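Local coordinates for branched-chain phosphotransacylase (Enterococcus faecalis, PDB 1YCO), which probably transfers acyl groups between coenzyme A and phosphate, acting as a branched-chain phosphotransacylase, at residues Q11-Q16 against T253-S258; S52-V57 against G76-H81; E60-V65 against L84-K89. All blocks are in the same frame, centred on the assembly; numbering follows the deposited sequence.

How the contacts relate
Three contacts tie together the pieces around one parallel sheet and illustrate how chemistry follows place in a fold. Contact 1 joins helix 12-24 to the loop after strand 250-252; it is largely buried, but includes a salt bridge whose arginine is exposed, above a small apolar contact. Contacts 2 and 3 both join helix 54-66 to helix 80-87 or the loop leading into it, with centres about 10 Å apart. Contact 2, partly buried, sets aliphatic groups against a carboxylate and an amide that find polar partners outside it; in contact 3 every touching residue is buried, and valine meets the root of a methionine and the carboxylate of Glu86. Ile77 of contact 2 packs against Glu13, Gln11 and Arg255, linking the first two contacts.

Contact 1 of 3, residues Q11-Q16 against T253-S258; sequences QPEILQ and TSRSDS
Where the first turn of helix 12-24 faces the loop that follows strand 250-252, Glu13 and Arg255 form a salt bridge. Arg255 NH2 donates to Glu13 OE2 over 2.8 Å, with an angle of 150° at the hydrogen. The bond is not a flat, two-pronged pairing: the nitrogen approaches from above the carboxylate plane, the two planes are turned 53° apart, and Glu13 OE1 lies over one face of the guanidinium, 3.2 Å from Arg255 NE. Both oxygens thus stay close to the positive group while one makes the bond. With chi1 at -169° the Arg255 chain turns its CG away from the backbone N and runs from the loop to the start of the helix. Strands 2-7 and 250-252 belong to the same parallel sheet of Rossmann-like order; segment 253-258 follows its strand at once, segment 11-16 after a short loop. Deeper down, Ile14 CD1 meets Thr253 CG2 at 4.2 Å. The loop contains a type I beta turn from Ser254 to Asp257, in which Asp257 OD2 accepts from Ser254 N at 2.7 Å. Beyond it, Ser258 OG caps helix 259-274 through Ser261 N, and Ser258 also packs on His202 of the second subunit.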
loop_
_atom_site.group_PDB
_atom_site.type_symbol
_atom_site.label_atom_id
_atom_site.label_comp_id
_atom_site.label_asym_id
_atom_site.label_seq_id
_atom_site.Cartn_x
_atom_site.Cartn_y
_atom_site.Cartn_z
ATOM N N GLN A 11 -21.088 17.534 -18.067
ATOM C CA GLN A 11 -19.975 17.038 -18.865
ATOM C C GLN A 11 -20.293 15.681 -19.494
ATOM O O GLN A 11 -20.966 14.849 -18.884
ATOM C CB GLN A 11 -18.743 16.906 -17.973
ATOM C CG GLN A 11 -18.513 18.114 -17.080
ATOM C CD GLN A 11 -18.037 19.336 -17.847
ATOM O OE1 GLN A 11 -17.848 20.408 -17.272
ATOM N NE2 GLN A 11 -17.838 19.180 -19.149
ATOM N N PRO A 12 -19.796 15.429 -20.718
ATOM C CA PRO A 12 -20.085 14.139 -21.357
ATOM C C PRO A 12 -19.644 12.949 -20.502
ATOM O O PRO A 12 -20.187 11.847 -20.622
ATOM C CB PRO A 12 -19.343 14.239 -22.693
ATOM C CG PRO A 12 -18.172 15.105 -22.366
ATOM C CD PRO A 12 -18.786 16.184 -21.485
ATOM N N GLU A 13 -18.668 13.187 -19.629
ATOM C CA GLU A 13 -18.171 12.147 -18.730
ATOM C C GLU A 13 -19.228 11.898 -17.640
ATOM O O GLU A 13 -19.525 10.751 -17.298
ATOM C CB GLU A 13 -16.860 12.584 -18.076
ATOM C CG GLU A 13 -15.810 13.133 -19.040
ATOM C CD GLU A 13 -15.936 14.630 -19.265
ATOM O OE1 GLU A 13 -16.132 15.363 -18.269
ATOM O OE2 GLU A 13 -15.818 15.073 -20.433
ATOM N N ILE A 14 -19.794 12.977 -17.101
ATOM C CA ILE A 14 -20.817 12.853 -16.078
ATOM C C ILE A 14 -22.090 12.296 -16.713
ATOM O O ILE A 14 -22.801 11.495 -16.106
ATOM C CB ILE A 14 -21.111 14.228 -15.391
ATOM C CG1 ILE A 14 -19.870 14.720 -14.643
ATOM C CG2 ILE A 14 -22.284 14.108 -14.435
ATOM C CD1 ILE A 14 -19.356 13.769 -13.545
ATOM N N LEU A 15 -22.365 12.697 -17.950
ATOM C CA LEU A 15 -23.557 12.226 -18.657
ATOM C C LEU A 15 -23.572 10.701 -18.768
ATOM O O LEU A 15 -24.614 10.064 -18.599
ATOM C CB LEU A 15 -23.611 12.836 -20.057
ATOM C CG LEU A 15 -24.952 12.685 -20.767
ATOM C CD1 LEU A 15 -26.015 13.498 -20.044
ATOM C CD2 LEU A 15 -24.811 13.162 -22.198
ATOM N N GLN A 16 -22.411 10.125 -19.058
ATOM C CA GLN A 16 -22.286 8.679 -19.183
ATOM C C GLN A 16 -22.651 8.001 -17.851
ATOM O O GLN A 16 -23.227 6.909 -17.838
ATOM C CB GLN A 16 -20.851 8.320 -19.589
ATOM C CG GLN A 16 -20.740 7.207 -20.624
ATOM C CD GLN A 16 -19.311 6.693 -20.784
ATOM O OE1 GLN A 16 -18.375 7.477 -20.970
ATOM N NE2 GLN A 16 -19.139 5.370 -20.714
ATOM N N THR A 253 -15.275 12.789 -7.651
ATOM C CA THR A 253 -15.034 12.254 -8.980
ATOM C C THR A 253 -13.926 13.038 -9.682
ATOM O O THR A 253 -13.783 14.246 -9.485
ATOM C CB THR A 253 -16.344 12.306 -9.819
ATOM O OG1 THR A 253 -17.042 11.064 -9.688
ATOM C CG2 THR A 253 -16.064 12.587 -11.286
ATOM N N SER A 254 -13.142 12.337 -10.493
ATOM C CA SER A 254 -12.056 12.946 -11.252
ATOM C C SER A 254 -12.287 12.577 -12.704
ATOM O O SER A 254 -12.595 11.426 -13.010
ATOM C CB SER A 254 -10.704 12.401 -10.798
ATOM O OG SER A 254 -9.651 12.926 -11.592
ATOM N N ARG A 255 -12.143 13.549 -13.595
ATOM C CA ARG A 255 -12.353 13.318 -15.020
ATOM C C ARG A 255 -11.697 12.017 -15.485
ATOM O O ARG A 255 -12.291 11.246 -16.243
ATOM C CB ARG A 255 -11.813 14.506 -15.820
ATOM C CG ARG A 255 -12.213 14.510 -17.288
ATOM C CD ARG A 255 -12.037 15.895 -17.892
ATOM N NE ARG A 255 -13.057 16.156 -18.906
ATOM C CZ ARG A 255 -13.466 17.368 -19.279
ATOM N NH1 ARG A 255 -12.940 18.458 -18.726
ATOM N NH2 ARG A 255 -14.420 17.481 -20.195
ATOM N N SER A 256 -10.477 11.772 -15.014
ATOM C CA SER A 256 -9.743 10.564 -15.377
ATOM C C SER A 256 -10.418 9.278 -14.904
ATOM O O SER A 256 -10.123 8.189 -15.409
ATOM C CB SER A 256 -8.317 10.622 -14.815
ATOM O OG SER A 256 -8.324 10.808 -13.409
ATOM N N ASP A 257 -11.323 9.393 -13.936
ATOM C CA ASP A 257 -12.014 8.210 -13.423
ATOM C C ASP A 257 -12.985 7.599 -14.426
ATOM O O ASP A 257 -13.804 8.291 -15.030
ATOM C CB ASP A 257 -12.771 8.524 -12.130
ATOM C CG ASP A 257 -11.848 8.876 -10.992
ATOM O OD1 ASP A 257 -10.852 8.146 -10.782
ATOM O OD2 ASP A 257 -12.122 9.874 -10.296
ATOM N N SER A 258 -12.886 6.287 -14.584
ATOM C CA SER A 258 -13.745 5.553 -15.491
ATOM C C SER A 258 -15.189 5.647 -15.021
ATOM O O SER A 258 -15.462 5.996 -13.874
ATOM C CB SER A 258 -13.324 4.087 -15.529
ATOM O OG SER A 258 -13.365 3.537 -14.222
#

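Contact 2 of 3, residues S52-V57 against G76-H81; sequences SDEAAV and GIIQTH
Gln79 NE2 is hydrogen-bonded to Thr82 OG1, in the first turn of helix 80-87, and that same nitrogen rests 4.0 Å from Glu54 CB and a similar distance from its CG. The amide therefore meets Glu54 along its aliphatic part, while its NE2 is bonded to the helix that Gln79 precedes. The setting is a beta-alpha-beta crossover: helix 54-66 leads from strand 47-50 toward strand 72-75, and residues 76-79 form the loop that leaves the latter strand. Glu54 is bent at chi2 (-59°), which swings its carboxylate alongside Ile78; the two side chains run past each other in opposite directions. Glu54 OE2 lies 3.7 Å from Ile78 CG1, a van der Waals contact, whereas OE1 makes a weak hydrogen bond to Thr36 OG1. The buried isoleucine is stretched out, with CG1 anti to the backbone N (chi1 175°) and CD1 anti again, and this extension takes its end to the beginning of the helix. There Asp53, the N-cap, receives Ala55 N on OD2 at 3.2 Å, with a nearly straight angle of 168°. Behind Ile78 its carbonyl O is hydrogen-bonded to Lys75 NZ, and at the far end of the side chain CD1 stands 3.8 Å from Glu54 O.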
loop_
_atom_site.group_PDB
_atom_site.type_symbol
_atom_site.label_atom_id
_atom_site.label_comp_id
_atom_site.label_asym_id
_atom_site.label_seq_id
_atom_site.Cartn_x
_atom_site.Cartn_y
_atom_site.Cartn_z
ATOM N N SER A 52 -22.918 31.390 -12.814
ATOM C CA SER A 52 -21.937 32.410 -13.212
ATOM C C SER A 52 -20.484 31.945 -13.243
ATOM O O SER A 52 -19.763 32.170 -14.222
ATOM C CB SER A 52 -22.014 33.621 -12.275
ATOM O OG SER A 52 -23.305 34.193 -12.278
ATOM N N ASP A 53 -20.061 31.323 -12.144
ATOM C CA ASP A 53 -18.697 30.821 -11.991
ATOM C C ASP A 53 -18.664 29.571 -11.109
ATOM O O ASP A 53 -19.693 29.129 -10.604
ATOM C CB ASP A 53 -17.790 31.902 -11.383
ATOM C CG ASP A 53 -16.367 31.406 -11.144
ATOM O OD1 ASP A 53 -15.684 31.034 -12.129
ATOM O OD2 ASP A 53 -15.930 31.381 -9.968
ATOM N N GLU A 54 -17.471 29.016 -10.935
ATOM C CA GLU A 54 -17.272 27.821 -10.131
ATOM C C GLU A 54 -17.722 28.026 -8.687
ATOM O O GLU A 54 -18.403 27.173 -8.117
ATOM C CB GLU A 54 -15.797 27.408 -10.173
ATOM C CG GLU A 54 -15.302 27.056 -11.579
ATOM C CD GLU A 54 -16.082 25.906 -12.203
ATOM O OE1 GLU A 54 -15.922 25.656 -13.421
ATOM O OE2 GLU A 54 -16.856 25.249 -11.473
ATOM N N ALA A 55 -17.344 29.159 -8.100
ATOM C CA ALA A 55 -17.725 29.467 -6.726
ATOM C C ALA A 55 -19.241 29.404 -6.608
ATOM O O ALA A 55 -19.785 28.971 -5.589
ATOM C CB ALA A 55 -17.224 30.845 -6.335
ATOM N N ALA A 56 -19.919 29.837 -7.667
ATOM C CA ALA A 56 -21.375 29.819 -7.694
ATOM C C ALA A 56 -21.882 28.375 -7.805
ATOM O O ALA A 56 -22.771 27.963 -7.052
ATOM C CB ALA A 56 -21.884 30.658 -8.864
ATOM N N VAL A 57 -21.295 27.619 -8.737
ATOM C CA VAL A 57 -21.641 26.217 -8.984
ATOM C C VAL A 57 -21.588 25.420 -7.686
ATOM O O VAL A 57 -22.533 24.709 -7.326
ATOM C CB VAL A 57 -20.645 25.537 -9.985
ATOM C CG1 VAL A 57 -21.048 24.088 -10.229
ATOM C CG2 VAL A 57 -20.605 26.301 -11.296
ATOM N N GLY A 76 -18.441 16.918 -9.755
ATOM C CA GLY A 76 -18.188 16.721 -11.173
ATOM C C GLY A 76 -16.857 17.372 -11.500
ATOM O O GLY A 76 -15.852 17.070 -10.860
ATOM N N ILE A 77 -16.838 18.271 -12.483
ATOM C CA ILE A 77 -15.597 18.958 -12.850
ATOM C C ILE A 77 -15.517 20.316 -12.143
ATOM O O ILE A 77 -16.143 21.284 -12.561
ATOM C CB ILE A 77 -15.500 19.150 -14.378
ATOM C CG1 ILE A 77 -15.432 17.786 -15.060
ATOM C CG2 ILE A 77 -14.253 19.967 -14.733
ATOM C CD1 ILE A 77 -15.319 17.862 -16.571
ATOM N N ILE A 78 -14.744 20.366 -11.063
ATOM C CA ILE A 78 -14.577 21.579 -10.274
ATOM C C ILE A 78 -13.478 21.338 -9.242
ATOM O O ILE A 78 -13.327 20.221 -8.748
ATOM C CB ILE A 78 -15.900 21.954 -9.536
ATOM C CG1 ILE A 78 -15.671 23.158 -8.621
ATOM C CG2 ILE A 78 -16.396 20.763 -8.721
ATOM C CD1 ILE A 78 -16.938 23.662 -7.952
ATOM N N GLN A 79 -12.710 22.377 -8.923
ATOM C CA GLN A 79 -11.636 22.244 -7.945
ATOM C C GLN A 79 -12.165 21.699 -6.619
ATOM O O GLN A 79 -13.161 22.185 -6.076
ATOM C CB GLN A 79 -10.949 23.591 -7.709
ATOM C CG GLN A 79 -10.461 24.267 -8.976
ATOM C CD GLN A 79 -11.594 24.924 -9.755
ATOM O OE1 GLN A 79 -11.464 25.200 -10.957
ATOM N NE2 GLN A 79 -12.709 25.190 -9.071
ATOM N N THR A 80 -11.483 20.682 -6.108
ATOM C CA THR A 80 -11.855 20.046 -4.852
ATOM C C THR A 80 -11.822 21.056 -3.705
ATOM O O THR A 80 -12.708 21.079 -2.846
ATOM C CB THR A 80 -10.893 18.876 -4.548
ATOM O OG1 THR A 80 -10.819 18.025 -5.697
ATOM C CG2 THR A 80 -11.379 18.058 -3.353
ATOM N N HIS A 81 -10.795 21.896 -3.699
ATOM C CA HIS A 81 -10.653 22.909 -2.664
ATOM C C HIS A 81 -11.872 23.849 -2.676
ATOM O O HIS A 81 -12.403 24.208 -1.621
ATOM C CB HIS A 81 -9.363 23.699 -2.900
ATOM C CG HIS A 81 -9.096 24.746 -1.865
ATOM N ND1 HIS A 81 -8.273 25.827 -2.096
ATOM C CD2 HIS A 81 -9.547 24.881 -0.596
ATOM C CE1 HIS A 81 -8.231 26.585 -1.015
ATOM N NE2 HIS A 81 -8.996 26.034 -0.089
#

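Contact 3 of 3, residues E60-V65 against L84-K89; sequences EAVSLV and LKEMLK
Helix 54-66 and the last turn of helix 80-87 come close enough here that the CA atoms of Val62 and Met87 are 5.7 Å apart. Val62, whose side chain points to the other helix, makes the contact at this approach. Its CG1 sits 3.5 Å from Met87 CA and 3.8 Å from Met87 CB, while its other methyl, CG2, is 4.0 Å from the same CB; the valine fork thus presses against the root of the methionine and not its thioether. The reason lies in Met87 itself, whose CG occupies the position between backbone N and carbonyl carbon (chi1 47°), so that the sulfur end leads away from Val62.

Glu86 flanks the fork on another side. Its OE2 approaches Val62 CB at 3.9 Å, an apolar neighbour for an oxygen that has a weak hydrogen bond to His92 NE2. The second oxygen, OE1, forms a rather long salt bridge, 3.6 Å, with Lys89 NZ, which may help to favour the negative charge of this buried carboxylate.

Glu86 also rests on Ala58 and Gln59, one turn back along helix 54-66. Another face of that helix packs on the parallel sheet, where Ala61 touches Ala7 of strand 2-7 and Phe34 of strand 29-35, and Leu64 lies on Ser5 and Ile32 of the same two strands.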
loop_
_atom_site.group_PDB
_atom_site.type_symbol
_atom_site.label_atom_id
_atom_site.label_comp_id
_atom_site.label_asym_id
_atom_site.label_seq_id
_atom_site.Cartn_x
_atom_site.Cartn_y
_atom_site.Cartn_z
ATOM N N GLU A 60 -24.168 26.583 -4.980
ATOM C CA GLU A 60 -25.505 26.124 -5.304
ATOM C C GLU A 60 -25.690 24.608 -5.146
ATOM O O GLU A 60 -26.771 24.144 -4.763
ATOM C CB GLU A 60 -25.870 26.589 -6.708
ATOM C CG GLU A 60 -26.023 28.101 -6.776
ATOM C CD GLU A 60 -26.713 28.575 -8.039
ATOM O OE1 GLU A 60 -26.075 28.543 -9.113
ATOM O OE2 GLU A 60 -27.901 28.969 -7.954
ATOM N N ALA A 61 -24.633 23.849 -5.424
ATOM C CA ALA A 61 -24.658 22.392 -5.284
ATOM C C ALA A 61 -24.754 22.008 -3.808
ATOM O O ALA A 61 -25.582 21.181 -3.412
ATOM C CB ALA A 61 -23.394 21.786 -5.891
ATOM N N VAL A 62 -23.892 22.628 -3.004
ATOM C CA VAL A 62 -23.824 22.386 -1.565
ATOM C C VAL A 62 -25.092 22.863 -0.869
ATOM O O VAL A 62 -25.498 22.305 0.148
ATOM C CB VAL A 62 -22.617 23.120 -0.931
ATOM C CG1 VAL A 62 -22.593 22.896 0.575
ATOM C CG2 VAL A 62 -21.325 22.640 -1.561
ATOM N N SER A 63 -25.713 23.901 -1.418
ATOM C CA SER A 63 -26.934 24.446 -0.838
ATOM C C SER A 63 -28.069 23.432 -0.895
ATOM O O SER A 63 -28.796 23.231 0.082
ATOM C CB SER A 63 -27.354 25.709 -1.588
ATOM O OG SER A 63 -28.751 25.677 -1.862
ATOM N N LEU A 64 -28.222 22.812 -2.060
ATOM C CA LEU A 64 -29.261 21.814 -2.290
ATOM C C LEU A 64 -29.152 20.642 -1.301
ATOM O O LEU A 64 -30.145 19.978 -0.997
ATOM C CB LEU A 64 -29.162 21.294 -3.723
ATOM C CG LEU A 64 -30.429 20.675 -4.317
ATOM C CD1 LEU A 64 -31.479 21.769 -4.465
ATOM C CD2 LEU A 64 -30.103 20.068 -5.682
ATOM N N VAL A 65 -27.938 20.401 -0.809
ATOM C CA VAL A 65 -27.685 19.333 0.154
ATOM C C VAL A 65 -27.873 19.849 1.579
ATOM O O VAL A 65 -28.292 19.094 2.464
ATOM C CB VAL A 65 -26.238 18.747 -0.002
ATOM C CG1 VAL A 65 -25.840 17.976 1.242
ATOM C CG2 VAL A 65 -26.172 17.818 -1.219
ATOM N N LEU A 84 -14.946 21.828 -1.391
ATOM C CA LEU A 84 -14.689 21.450 -0.008
ATOM C C LEU A 84 -14.838 22.651 0.914
ATOM O O LEU A 84 -15.570 22.600 1.906
ATOM C CB LEU A 84 -13.286 20.859 0.119
ATOM C CG LEU A 84 -13.056 19.959 1.333
ATOM C CD1 LEU A 84 -13.976 18.741 1.249
ATOM C CD2 LEU A 84 -11.600 19.511 1.372
ATOM N N LYS A 85 -14.139 23.731 0.582
ATOM C CA LYS A 85 -14.218 24.948 1.385
ATOM C C LYS A 85 -15.675 25.413 1.401
ATOM O O LYS A 85 -16.159 25.996 2.380
ATOM C CB LYS A 85 -13.343 26.059 0.788
ATOM C CG LYS A 85 -13.378 27.362 1.598
ATOM C CD LYS A 85 -13.099 28.588 0.737
ATOM C CE LYS A 85 -11.703 28.568 0.123
ATOM N NZ LYS A 85 -11.500 29.761 -0.764
ATOM N N GLU A 86 -16.367 25.143 0.300
ATOM C CA GLU A 86 -17.763 25.516 0.150
ATOM C C GLU A 86 -18.706 24.754 1.088
ATOM O O GLU A 86 -19.578 25.355 1.718
ATOM C CB GLU A 86 -18.198 25.316 -1.308
ATOM C CG GLU A 86 -18.579 26.606 -2.009
ATOM C CD GLU A 86 -19.794 27.252 -1.374
ATOM O OE1 GLU A 86 -19.919 28.498 -1.446
ATOM O OE2 GLU A 86 -20.627 26.506 -0.807
ATOM N N MET A 87 -18.536 23.436 1.184
ATOM C CA MET A 87 -19.400 22.621 2.048
ATOM C C MET A 87 -19.047 22.726 3.536
ATOM O O MET A 87 -19.812 22.286 4.392
ATOM C CB MET A 87 -19.367 21.156 1.587
ATOM C CG MET A 87 -17.966 20.611 1.316
ATOM S SD MET A 87 -17.937 18.971 0.498
ATOM C CE MET A 87 -18.293 17.898 1.917
ATOM N N LEU A 88 -17.900 23.331 3.842
ATOM C CA LEU A 88 -17.475 23.498 5.229
ATOM C C LEU A 88 -17.806 24.873 5.816
ATOM O O LEU A 88 -17.255 25.254 6.849
ATOM C CB LEU A 88 -15.968 23.228 5.366
ATOM C CG LEU A 88 -15.522 21.753 5.369
ATOM C CD1 LEU A 88 -14.008 21.671 5.462
ATOM C CD2 LEU A 88 -16.163 21.017 6.552
ATOM N N LYS A 89 -18.698 25.620 5.167
ATOM C CA LYS A 89 -19.084 26.940 5.687
ATOM C C LYS A 89 -20.213 26.817 6.708
ATOM O O LYS A 89 -21.141 26.029 6.530
ATOM C CB LYS A 89 -19.522 27.872 4.554
ATOM C CG LYS A 89 -18.388 28.393 3.695
ATOM C CD LYS A 89 -18.890 29.405 2.675
ATOM C CE LYS A 89 -17.755 29.906 1.783
ATOM N NZ LYS A 89 -18.241 30.813 0.689
#